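Local coordinates for replication protein (Sphinx1.76-related DNA, PDB 6H24) that probably takes part in plasmid DNA replication as a Rep-family initiator, of which this chain is the N-terminal winged-helix (WH1) domain, at residues A[45-50]-A[107-112]. Residues are numbered along the deposited sequence; the frame is centred on the assembly and turned at random.
Sequences LTVHAS and ATVEII
Four backbone hydrogen bonds pair strand 45-48 antiparallel with strand 108-113, and a fifth joins Ala49, at the start of the next helix, to Ala107. Leu45 pairs with Ile111 and Val47 with Val109, each through two N-H...O=C bonds; Val47 N reaches Val109 O at 2.9 Å from above the carbonyl plane, whereas Val109 N approaches Val47 O in the plane of the Val47 carbonyl. Ala49 N meets Ala107 O at 2.9 Å almost along the C=O axis. A water bridges that same oxygen to Ser50 N, so the first helical amides are satisfied across the contact. At the non-hydrogen-bonded pair His48-Thr108 the side chains run side by side, and methyl CG2 of Thr108 sits over one face of the imidazole, 3.8 Å from the His48 ring centroid and nearest CD2, a CH-pi contact. Thr108 OG1 takes the crowded position between N and the carbonyl carbon (chi1 62°), where it is hydrogen-bonded to Thr106 OG1 and leaves the methyl for the ring. Beside them, Thr46 and Glu110 cross obliquely, Thr46 OG1 lying 4.0 Å from Glu110 CG; the carboxylate forms a salt bridge with Arg85 of the second subunit. On the other face, Val109 CG2 abuts Val47 CB at 3.7 Å. Outward, helices 19-34 and 60-75 cover that valine pair, Glu31 OE1 accepts a hydrogen bond from His48 N, and strand 97-103 flanks 108-113, Ala107 and Thr108 forming a G1 bulge opposite Met103. These two strands of the winged-helix sheet thus set aliphatic Leu45, Val47, Val109 and Ile111 against Thr46, His48, Thr108 and Glu110, whose charge is paired across the dimer.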
loop_
_atom_site.group_PDB
_atom_site.type_symbol
_atom_site.label_atom_id
_atom_site.label_comp_id
_atom_site.label_asym_id
_atom_site.label_seq_id
_atom_site.Cartn_x
_atom_site.Cartn_y
_atom_site.Cartn_z
ATOM N N LEU A 45 6.519 -11.027 -2.952
ATOM C CA LEU A 45 7.580 -11.834 -2.369
ATOM C C LEU A 45 6.939 -12.990 -1.617
ATOM O O LEU A 45 6.041 -12.775 -0.802
ATOM C CB LEU A 45 8.426 -10.991 -1.423
ATOM C CG LEU A 45 9.131 -9.803 -2.068
ATOM C CD1 LEU A 45 9.742 -8.914 -1.016
ATOM C CD2 LEU A 45 10.194 -10.317 -3.011
ATOM N N THR A 46 7.387 -14.207 -1.901
ATOM C CA THR A 46 6.849 -15.394 -1.257
ATOM C C THR A 46 7.635 -15.717 0.010
ATOM O O THR A 46 8.858 -15.548 0.060
ATOM C CB THR A 46 6.875 -16.586 -2.218
ATOM O OG1 THR A 46 6.049 -16.302 -3.357
ATOM C CG2 THR A 46 6.377 -17.859 -1.537
ATOM N N VAL A 47 6.913 -16.158 1.040
ATOM C CA VAL A 47 7.498 -16.699 2.264
ATOM C C VAL A 47 6.866 -18.057 2.534
ATOM O O VAL A 47 5.636 -18.181 2.567
ATOM C CB VAL A 47 7.299 -15.772 3.478
ATOM C CG1 VAL A 47 7.825 -16.440 4.751
ATOM C CG2 VAL A 47 7.986 -14.436 3.252
ATOM N N HIS A 48 7.705 -19.073 2.702
ATOM C CA HIS A 48 7.265 -20.421 3.016
ATOM C C HIS A 48 7.319 -20.665 4.515
ATOM O O HIS A 48 8.299 -20.310 5.175
ATOM C CB HIS A 48 8.138 -21.466 2.312
ATOM C CG HIS A 48 7.930 -21.541 0.833
ATOM N ND1 HIS A 48 8.380 -20.574 -0.039
ATOM C CD2 HIS A 48 7.335 -22.488 0.070
ATOM C CE1 HIS A 48 8.056 -20.915 -1.274
ATOM N NE2 HIS A 48 7.418 -22.070 -1.235
ATOM N N ALA A 49 6.266 -21.283 5.055
ATOM C CA ALA A 49 6.337 -21.728 6.443
ATOM C C ALA A 49 7.530 -22.653 6.657
ATOM O O ALA A 49 8.130 -22.653 7.737
ATOM C CB ALA A 49 5.040 -22.428 6.854
ATOM N N SER A 50 7.893 -23.439 5.637
ATOM C CA SER A 50 9.048 -24.320 5.750
ATOM C C SER A 50 10.325 -23.526 5.993
ATOM O O SER A 50 11.196 -23.961 6.753
ATOM C CB SER A 50 9.185 -25.168 4.484
ATOM O OG SER A 50 9.219 -24.350 3.324
ATOM N N ALA A 107 0.948 -23.623 2.578
ATOM C CA ALA A 107 1.586 -22.996 3.736
ATOM C C ALA A 107 2.581 -21.924 3.304
ATOM O O ALA A 107 3.734 -21.902 3.744
ATOM C CB ALA A 107 2.276 -24.034 4.619
ATOM N N THR A 108 2.116 -21.023 2.443
ATOM C CA THR A 108 2.908 -19.901 1.962
ATOM C C THR A 108 2.106 -18.617 2.092
ATOM O O THR A 108 0.868 -18.625 2.041
ATOM C CB THR A 108 3.332 -20.091 0.499
ATOM O OG1 THR A 108 2.171 -20.148 -0.337
ATOM C CG2 THR A 108 4.106 -21.378 0.335
ATOM N N VAL A 109 2.822 -17.510 2.272
ATOM C CA VAL A 109 2.242 -16.177 2.259
ATOM C C VAL A 109 2.997 -15.337 1.228
ATOM O O VAL A 109 4.049 -15.728 0.719
ATOM C CB VAL A 109 2.275 -15.507 3.650
ATOM C CG1 VAL A 109 1.478 -16.335 4.669
ATOM C CG2 VAL A 109 3.702 -15.314 4.112
ATOM N N GLU A 110 2.426 -14.179 0.905
ATOM C CA GLU A 110 2.976 -13.272 -0.091
ATOM C C GLU A 110 2.809 -11.849 0.420
ATOM O O GLU A 110 1.760 -11.510 0.967
ATOM C CB GLU A 110 2.251 -13.385 -1.433
ATOM C CG GLU A 110 2.663 -14.517 -2.321
ATOM C CD GLU A 110 2.058 -14.371 -3.701
ATOM O OE1 GLU A 110 1.411 -13.329 -3.959
ATOM O OE2 GLU A 110 2.207 -15.296 -4.516
ATOM N N ILE A 111 3.808 -11.000 0.194
ATOM C CA ILE A 111 3.700 -9.596 0.564
ATOM C C ILE A 111 4.321 -8.739 -0.530
ATOM O O ILE A 111 5.196 -9.190 -1.273
ATOM C CB ILE A 111 4.366 -9.268 1.922
ATOM C CG1 ILE A 111 5.884 -9.477 1.884
ATOM C CG2 ILE A 111 3.756 -10.115 3.040
ATOM C CD1 ILE A 111 6.582 -8.986 3.143
ATOM N N ILE A 112 3.848 -7.505 -0.641
ATOM C CA ILE A 112 4.519 -6.476 -1.424
ATOM C C ILE A 112 4.835 -5.306 -0.504
ATOM O O ILE A 112 3.936 -4.771 0.148
ATOM C CB ILE A 112 3.682 -5.989 -2.616
ATOM C CG1 ILE A 112 3.193 -7.158 -3.474
ATOM C CG2 ILE A 112 4.531 -5.040 -3.466
ATOM C CD1 ILE A 112 2.380 -6.730 -4.694
HETATM O O HOH W 1 5.893 -23.935 3.575
#